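Local coordinates for protein sortase (Actinomyces oris, PDB 5UTT) that probably acts as a class E sortase, a cysteine transpeptidase that cleaves surface proteins at a sorting signal and joins them to the cell envelope, at residues V73-I78 / P130-P135; R90-L95 / L146-G151; E100-V103 / T108-V111. All coordinates share one frame; numbering follows the deposited sequence.

Contact 1: V73-I78 / P130-P135; sequences VGNFAI and PVPNQP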
loop_
_atom_site.group_PDB
_atom_site.type_symbol
_atom_site.label_atom_id
_atom_site.label_comp_id
_atom_site.label_asym_id
_atom_site.label_seq_id
_atom_site.Cartn_x
_atom_site.Cartn_y
_atom_site.Cartn_z
ATOM N N VAL A 73 -5.912 6.922 -11.639
ATOM C CA VAL A 73 -6.025 8.184 -10.998
ATOM C C VAL A 73 -7.015 8.142 -9.799
ATOM O O VAL A 73 -8.220 7.817 -9.922
ATOM C CB VAL A 73 -6.418 9.307 -12.000
ATOM C CG1 VAL A 73 -6.795 10.551 -11.241
ATOM C CG2 VAL A 73 -5.280 9.577 -12.977
ATOM N N GLY A 74 -6.501 8.521 -8.638
ATOM C CA GLY A 74 -7.264 8.442 -7.361
ATOM C C GLY A 74 -6.439 7.820 -6.271
ATOM O O GLY A 74 -5.252 8.132 -6.137
ATOM N N ASN A 75 -7.035 6.898 -5.506
ATOM C CA ASN A 75 -6.350 6.398 -4.315
ATOM C C ASN A 75 -6.542 4.919 -4.157
ATOM O O ASN A 75 -7.664 4.496 -4.017
ATOM C CB ASN A 75 -6.931 7.120 -3.102
ATOM C CG ASN A 75 -6.124 6.895 -1.823
ATOM O OD1 ASN A 75 -5.069 6.245 -1.831
ATOM N ND2 ASN A 75 -6.597 7.457 -0.732
ATOM N N PHE A 76 -5.455 4.164 -4.285
ATOM C CA PHE A 76 -5.462 2.687 -4.125
ATOM C C PHE A 76 -5.178 2.429 -2.648
ATOM O O PHE A 76 -4.031 2.530 -2.201
ATOM C CB PHE A 76 -4.415 2.065 -5.032
ATOM C CG PHE A 76 -4.266 0.559 -4.863
ATOM C CD1 PHE A 76 -5.174 -0.288 -5.457
ATOM C CD2 PHE A 76 -3.173 0.025 -4.195
ATOM C CE1 PHE A 76 -5.048 -1.676 -5.324
ATOM C CE2 PHE A 76 -3.031 -1.371 -4.057
ATOM C CZ PHE A 76 -3.963 -2.201 -4.620
ATOM N N ALA A 77 -6.184 2.064 -1.877
ATOM C CA ALA A 77 -5.994 2.023 -0.452
ATOM C C ALA A 77 -5.979 0.572 -0.010
ATOM O O ALA A 77 -6.772 -0.261 -0.509
ATOM C CB ALA A 77 -7.082 2.787 0.252
ATOM N N ILE A 78 -5.053 0.278 0.870
ATOM C CA ILE A 78 -4.935 -1.103 1.387
ATOM C C ILE A 78 -4.826 -1.136 2.897
ATOM O O ILE A 78 -4.182 -0.316 3.544
ATOM C CB ILE A 78 -3.746 -1.853 0.723
ATOM C CG1 ILE A 78 -2.434 -1.125 0.980
ATOM C CG2 ILE A 78 -3.985 -2.098 -0.783
ATOM C CD1 ILE A 78 -1.229 -1.885 0.497
ATOM N N PRO A 130 -10.556 9.472 -2.921
ATOM C CA PRO A 130 -9.759 9.546 -4.145
ATOM C C PRO A 130 -8.652 10.561 -4.046
ATOM O O PRO A 130 -7.542 10.262 -4.443
ATOM C CB PRO A 130 -10.782 9.954 -5.190
ATOM C CG PRO A 130 -12.047 9.340 -4.709
ATOM C CD PRO A 130 -11.994 9.374 -3.196
ATOM N N VAL A 131 -8.966 11.744 -3.509
ATOM C CA VAL A 131 -7.970 12.698 -3.077
ATOM C C VAL A 131 -7.848 12.589 -1.546
ATOM O O VAL A 131 -8.794 12.897 -0.842
ATOM C CB VAL A 131 -8.316 14.142 -3.471
ATOM C CG1 VAL A 131 -7.196 15.082 -3.041
ATOM C CG2 VAL A 131 -8.542 14.204 -4.959
ATOM N N PRO A 132 -6.685 12.123 -1.052
ATOM C CA PRO A 132 -6.485 11.909 0.385
ATOM C C PRO A 132 -6.881 13.105 1.226
ATOM O O PRO A 132 -6.451 14.233 0.928
ATOM C CB PRO A 132 -4.980 11.654 0.485
ATOM C CG PRO A 132 -4.647 10.985 -0.780
ATOM C CD PRO A 132 -5.533 11.629 -1.821
ATOM N N ASN A 133 -7.743 12.857 2.218
ATOM C CA ASN A 133 -8.230 13.868 3.163
ATOM C C ASN A 133 -9.148 14.943 2.560
ATOM O O ASN A 133 -9.403 15.944 3.229
ATOM C CB ASN A 133 -7.052 14.570 3.847
ATOM C CG ASN A 133 -6.148 13.612 4.562
ATOM O OD1 ASN A 133 -6.595 12.627 5.108
ATOM N ND2 ASN A 133 -4.869 13.911 4.566
ATOM N N GLN A 134 -9.635 14.755 1.327
ATOM C CA GLN A 134 -10.498 15.751 0.668
ATOM C C GLN A 134 -11.614 15.027 -0.037
ATOM O O GLN A 134 -11.523 14.751 -1.228
ATOM C CB GLN A 134 -9.701 16.569 -0.337
ATOM C CG GLN A 134 -8.502 17.262 0.258
ATOM C CD GLN A 134 -7.804 18.145 -0.744
ATOM O OE1 GLN A 134 -8.451 18.777 -1.589
ATOM N NE2 GLN A 134 -6.473 18.185 -0.677
ATOM N N PRO A 135 -12.666 14.649 0.705
ATOM C CA PRO A 135 -13.678 13.799 0.079
ATOM C C PRO A 135 -14.447 14.441 -1.078
ATOM O O PRO A 135 -14.982 13.729 -1.911
ATOM C CB PRO A 135 -14.626 13.458 1.237
ATOM C CG PRO A 135 -14.380 14.501 2.262
ATOM C CD PRO A 135 -12.950 14.899 2.127
#
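P130 and N75 bury the most surface here, where the loop between strands 108-120 and 142-150 meets strand 74-79 of the sortase beta-barrel. In sortases this is the β6/β7 loop. The ring of P130 is not what faces the strand. Its carbonyl does, and P130 O lies 3.5 Å from N75 CB. The N75 side chain points at the loop, with CG anti to the backbone N (chi1 -169°). Its amide crosses P132 obliquely, and ND2 comes within 4.0 Å of P132 CG.

No hydrogen bond joins the two segments directly. The polar end of N75 is satisfied close by. ND2 bonds to A129 O, just before the loop segment, and OD1 bonds to T145 OG1 on the adjacent strand 142-150. One amide thus ties the loop to two barrel strands, and these bonds fix the rotation of its flat group. P132 also packs on H166 of strand 161-174. P132 is the second residue of a type II turn from V131 to Q134, closed by Q134 N to V131 O at 3.0 Å.

G74 begins the strand with backbone angles (133/-135°) that suit a residue without a side chain. The chain is therefore bare where the loop passes. P130 O sits 3.2 Å from G74 C and makes a long, bent CA-H...O contact with G74 CA at 3.5 Å.

Contact 2: R90-L95 / L146-G151; sequences RRIDLL and LTTCHG
I92 extends toward T148 with CG1 anti to its backbone N (chi1 -164°) and CD1 continuing outward. T148 answers with its methyl. Its chi1 of -169° sends OG1 away from the backbone N and leaves CG2 between N and the carbonyl carbon, facing I92. The two side chains pass one another running opposite ways. T148 CG2 meets I92 CD1 at 3.8 Å and I92 CG2 at the same distance. I92 CD1 also reaches along the strand to L146, 3.9 Å from L146 O and 4.2 Å from L146 CB.

The contact is buried and apolar, with no hydrogen bond across it. The hydroxyl of T148 is held by G80 O. On the barrel side I92 also packs on W163 and V165 of strand 161-174.

I92 stands on a short 3-10 turn, with L94 N bonded to R91 O and L95 N to I92 O. The side chains on either side of I92 in sequence brace this turn. R91 grips D93 side-on, NE to OD1 at 2.9 Å and NH2 to OD2 at 3.0 Å. The first bond uses the syn lone pair of OD1. The second comes from above the carboxylate plane, 37° out of it. R91 NH1 has a further salt bridge to E156.

Strand 142-150 carries T-L-T-T-C, from T145 to C149, which matches the TLXTC signature of sortases. In this family the signature cysteine is the nucleophile, so C149 is probably that residue. The 3-10 turn packs on the strand that carries it.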
loop_
_atom_site.group_PDB
_atom_site.type_symbol
_atom_site.label_atom_id
_atom_site.label_comp_id
_atom_site.label_asym_id
_atom_site.label_seq_id
_atom_site.Cartn_x
_atom_site.Cartn_y
_atom_site.Cartn_z
ATOM N N ARG A 90 3.416 -3.894 10.875
ATOM C CA ARG A 90 3.899 -3.641 12.217
ATOM C C ARG A 90 4.673 -2.341 12.336
ATOM O O ARG A 90 4.508 -1.602 13.327
ATOM C CB ARG A 90 4.823 -4.774 12.636
ATOM C CG ARG A 90 5.314 -4.663 14.063
ATOM C CD ARG A 90 6.304 -5.779 14.312
ATOM N NE ARG A 90 6.617 -5.905 15.707
ATOM C CZ ARG A 90 7.540 -6.731 16.191
ATOM N NH1 ARG A 90 8.249 -7.501 15.365
ATOM N NH2 ARG A 90 7.756 -6.782 17.498
ATOM N N ARG A 91 5.542 -2.091 11.365
ATOM C CA ARG A 91 6.507 -1.019 11.479
ATOM C C ARG A 91 6.125 0.061 10.514
ATOM O O ARG A 91 6.975 0.710 9.961
ATOM C CB ARG A 91 7.955 -1.507 11.339
ATOM C CG ARG A 91 8.454 -2.277 12.559
ATOM C CD ARG A 91 8.951 -1.318 13.634
ATOM N NE ARG A 91 7.890 -0.594 14.362
ATOM C CZ ARG A 91 7.195 -1.089 15.377
ATOM N NH1 ARG A 91 7.401 -2.341 15.834
ATOM N NH2 ARG A 91 6.279 -0.326 15.962
ATOM N N ILE A 92 4.814 0.273 10.374
ATOM C CA ILE A 92 4.298 1.399 9.581
ATOM C C ILE A 92 4.880 2.729 10.051
ATOM O O ILE A 92 4.969 3.694 9.259
ATOM C CB ILE A 92 2.760 1.394 9.599
ATOM C CG1 ILE A 92 2.202 2.286 8.470
ATOM C CG2 ILE A 92 2.214 1.771 10.958
ATOM C CD1 ILE A 92 0.740 2.069 8.170
ATOM N N ASP A 93 5.250 2.779 11.321
ATOM C CA ASP A 93 5.758 4.006 11.976
ATOM C C ASP A 93 7.163 4.398 11.526
ATOM O O ASP A 93 7.614 5.481 11.875
ATOM C CB ASP A 93 5.711 3.892 13.503
ATOM C CG ASP A 93 6.463 2.678 14.026
ATOM O OD1 ASP A 93 7.025 1.916 13.235
ATOM O OD2 ASP A 93 6.507 2.527 15.247
ATOM N N LEU A 94 7.833 3.574 10.724
ATOM C CA LEU A 94 9.180 3.869 10.253
ATOM C C LEU A 94 9.113 4.702 9.002
ATOM O O LEU A 94 10.121 5.170 8.564
ATOM C CB LEU A 94 9.971 2.610 9.930
ATOM C CG LEU A 94 10.212 1.606 11.087
ATOM C CD1 LEU A 94 10.987 0.442 10.494
ATOM C CD2 LEU A 94 10.954 2.229 12.243
ATOM N N LEU A 95 7.936 4.861 8.429
ATOM C CA LEU A 95 7.831 5.493 7.117
ATOM C C LEU A 95 7.802 7.003 7.292
ATOM O O LEU A 95 6.973 7.568 8.037
ATOM C CB LEU A 95 6.586 4.964 6.393
ATOM C CG LEU A 95 6.564 3.453 6.127
ATOM C CD1 LEU A 95 5.249 2.988 5.555
ATOM C CD2 LEU A 95 7.694 3.130 5.171
ATOM N N LEU A 146 -1.807 3.212 2.923
ATOM C CA LEU A 146 -1.717 2.035 3.831
ATOM C C LEU A 146 -2.371 2.382 5.129
ATOM O O LEU A 146 -2.003 3.426 5.731
ATOM C CB LEU A 146 -0.264 1.644 4.081
ATOM C CG LEU A 146 0.431 0.625 3.153
ATOM C CD1 LEU A 146 0.415 1.067 1.733
ATOM C CD2 LEU A 146 1.867 0.359 3.602
ATOM N N THR A 147 -3.203 1.463 5.653
ATOM C CA THR A 147 -3.908 1.658 6.902
ATOM C C THR A 147 -3.690 0.492 7.839
ATOM O O THR A 147 -3.647 -0.644 7.394
ATOM C CB THR A 147 -5.461 1.899 6.736
ATOM O OG1 THR A 147 -6.205 0.697 6.482
ATOM C CG2 THR A 147 -5.761 2.826 5.538
ATOM N N THR A 148 -3.596 0.812 9.100
ATOM C CA THR A 148 -3.526 -0.222 10.139
ATOM C C THR A 148 -3.941 0.377 11.489
ATOM O O THR A 148 -4.166 1.569 11.611
ATOM C CB THR A 148 -2.095 -0.825 10.189
ATOM O OG1 THR A 148 -2.120 -2.006 11.024
ATOM C CG2 THR A 148 -1.150 0.117 10.760
ATOM N N CYS A 149 -3.980 -0.446 12.544
ATOM C CA CYS A 149 -4.369 -0.017 13.876
ATOM C C CYS A 149 -3.233 0.605 14.627
ATOM O O CYS A 149 -2.088 0.231 14.420
ATOM C CB CYS A 149 -4.893 -1.242 14.676
ATOM S SG CYS A 149 -6.523 -1.722 14.097
ATOM N N HIS A 150 -3.568 1.529 15.535
ATOM C CA HIS A 150 -2.639 2.108 16.468
ATOM C C HIS A 150 -3.422 2.547 17.746
ATOM O O HIS A 150 -4.575 2.971 17.685
ATOM C CB HIS A 150 -1.871 3.322 15.814
ATOM C CG HIS A 150 -0.675 3.812 16.595
ATOM N ND1 HIS A 150 0.533 3.153 16.612
ATOM C CD2 HIS A 150 -0.498 4.914 17.369
ATOM C CE1 HIS A 150 1.403 3.825 17.335
ATOM N NE2 HIS A 150 0.794 4.890 17.827
ATOM N N GLY A 151 -2.812 2.432 18.905
ATOM C CA GLY A 151 -3.438 2.910 20.142
ATOM C C GLY A 151 -2.928 4.259 20.649
ATOM O O GLY A 151 -1.714 4.511 20.677
#

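Contact 3: E100-V103 / T108-V111; sequences EIIV and TWYV
E100 opens the strand and leans across to V111. Its chain is extended beyond CG, and OE2 comes within 3.8 Å of V111 CG1. The other carboxylate oxygen, OE1, is hydrogen-bonded to S182 OG.

The end of the I101 side chain leads off from segment 108-111, but I101 O still lies near V111 CA.

I102 forms an antiparallel non-hydrogen-bonded pair with V111. The two side chains lie side by side and point the same way, with I102 CG1 4.0 Å from V111 CG2. The second branch of I102 serves another partner. I102 CG2, placed anti to the backbone N, reaches the edge of the W109 ring, 3.5 Å from CE3 and near the ring plane. On the backbone, I102 CA makes a CA-H...O contact with Y110 O at 3.3 Å.

V103 pairs with Y110 through two nearly straight backbone bonds. V103 N to Y110 O is 2.8 Å, and Y110 N to V103 O is the same length. V103 O also sits at the edge of the Y110 ring. One face of that ring is met by T108 CG2, 3.6 Å above the plane and offset toward the rim.

This is a beta hairpin, its short segments running at 157° to each other. Strand 161-174 pairs antiparallel with the far side of strand 108-120. I102 bonds by its backbone to V33 at the end of strand 28-33, which helps close the barrel. I101 and V103 both pack on I144 of strand 142-150.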
loop_
_atom_site.group_PDB
_atom_site.type_symbol
_atom_site.label_atom_id
_atom_site.label_comp_id
_atom_site.label_asym_id
_atom_site.label_seq_id
_atom_site.Cartn_x
_atom_site.Cartn_y
_atom_site.Cartn_z
ATOM N N GLU A 100 10.100 4.931 0.021
ATOM C CA GLU A 100 9.423 4.273 -1.073
ATOM C C GLU A 100 8.430 3.236 -0.627
ATOM O O GLU A 100 8.716 2.450 0.312
ATOM C CB GLU A 100 10.441 3.564 -1.962
ATOM C CG GLU A 100 11.131 4.536 -2.928
ATOM C CD GLU A 100 12.153 3.903 -3.837
ATOM O OE1 GLU A 100 12.609 2.784 -3.551
ATOM O OE2 GLU A 100 12.500 4.537 -4.881
ATOM N N ILE A 101 7.286 3.202 -1.296
ATOM C CA ILE A 101 6.308 2.098 -1.151
ATOM C C ILE A 101 6.140 1.490 -2.543
ATOM O O ILE A 101 5.771 2.188 -3.518
ATOM C CB ILE A 101 4.977 2.595 -0.579
ATOM C CG1 ILE A 101 5.183 3.146 0.845
ATOM C CG2 ILE A 101 3.904 1.519 -0.581
ATOM C CD1 ILE A 101 3.916 3.656 1.465
ATOM N N ILE A 102 6.431 0.214 -2.676
ATOM C CA ILE A 102 6.585 -0.393 -4.013
ATOM C C ILE A 102 5.581 -1.502 -4.133
ATOM O O ILE A 102 5.517 -2.395 -3.220
ATOM C CB ILE A 102 8.018 -0.898 -4.271
ATOM C CG1 ILE A 102 9.019 0.264 -4.122
ATOM C CG2 ILE A 102 8.110 -1.607 -5.635
ATOM C CD1 ILE A 102 10.465 -0.138 -4.238
ATOM N N VAL A 103 4.794 -1.477 -5.231
ATOM C CA VAL A 103 3.936 -2.595 -5.536
ATOM C C VAL A 103 4.424 -3.346 -6.763
ATOM O O VAL A 103 4.655 -2.767 -7.817
ATOM C CB VAL A 103 2.436 -2.232 -5.642
ATOM C CG1 VAL A 103 1.609 -3.498 -5.821
ATOM C CG2 VAL A 103 2.028 -1.408 -4.437
ATOM N N THR A 108 4.427 -5.167 -13.959
ATOM C CA THR A 108 4.768 -3.787 -13.624
ATOM C C THR A 108 5.285 -3.559 -12.219
ATOM O O THR A 108 4.829 -4.202 -11.307
ATOM C CB THR A 108 3.545 -2.855 -13.876
ATOM O OG1 THR A 108 3.063 -3.072 -15.214
ATOM C CG2 THR A 108 3.919 -1.351 -13.661
ATOM N N TRP A 109 6.283 -2.693 -12.060
ATOM C CA TRP A 109 6.655 -2.168 -10.740
ATOM C C TRP A 109 6.031 -0.804 -10.595
ATOM O O TRP A 109 6.300 0.083 -11.427
ATOM C CB TRP A 109 8.162 -2.021 -10.610
ATOM C CG TRP A 109 8.918 -3.305 -10.585
ATOM C CD1 TRP A 109 9.538 -3.905 -11.636
ATOM C CD2 TRP A 109 9.189 -4.134 -9.436
ATOM N NE1 TRP A 109 10.144 -5.077 -11.237
ATOM C CE2 TRP A 109 9.955 -5.231 -9.885
ATOM C CE3 TRP A 109 8.850 -4.056 -8.082
ATOM C CZ2 TRP A 109 10.400 -6.234 -9.003
ATOM C CZ3 TRP A 109 9.295 -5.039 -7.226
ATOM C CH2 TRP A 109 10.066 -6.100 -7.691
ATOM N N TYR A 110 5.210 -0.604 -9.559
ATOM C CA TYR A 110 4.700 0.725 -9.246
ATOM C C TYR A 110 5.421 1.277 -8.032
ATOM O O TYR A 110 5.383 0.665 -6.946
ATOM C CB TYR A 110 3.223 0.680 -8.941
ATOM C CG TYR A 110 2.339 0.188 -10.055
ATOM C CD1 TYR A 110 2.061 -1.164 -10.214
ATOM C CD2 TYR A 110 1.696 1.077 -10.912
ATOM C CE1 TYR A 110 1.223 -1.611 -11.190
ATOM C CE2 TYR A 110 0.867 0.619 -11.905
ATOM C CZ TYR A 110 0.614 -0.715 -12.039
ATOM O OH TYR A 110 -0.206 -1.166 -13.025
ATOM N N VAL A 111 6.062 2.433 -8.215
ATOM C CA VAL A 111 6.805 3.033 -7.118
ATOM C C VAL A 111 6.171 4.369 -6.691
ATOM O O VAL A 111 6.049 5.351 -7.488
ATOM C CB VAL A 111 8.317 3.223 -7.419
ATOM C CG1 VAL A 111 8.990 3.929 -6.250
ATOM C CG2 VAL A 111 9.051 1.928 -7.772
#

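Overall arrangement
The three contacts all reach the sheet of the sortase beta-barrel, their centres 17 to 18 Å apart. Contacts 1 and 2 interlock along the chain, and their strands 74-79 and 142-150 are neighbours in the sheet. I78 O and T147 N, 2.9 Å apart, probably form a hydrogen bond, and I78 CD1 packs on L146 CD1 at 3.6 Å. L146 also links contact 2 to contact 3, through its CD1 and I101 CG2 at 4.2 Å. Contacts 1 and 3 stay about 5 Å apart at their nearest atoms. Contact 3 is nested inside the loops closed by the other two. Segment 146-151 carries the probable nucleophile C149, whose side chain starts away from segment 90-95.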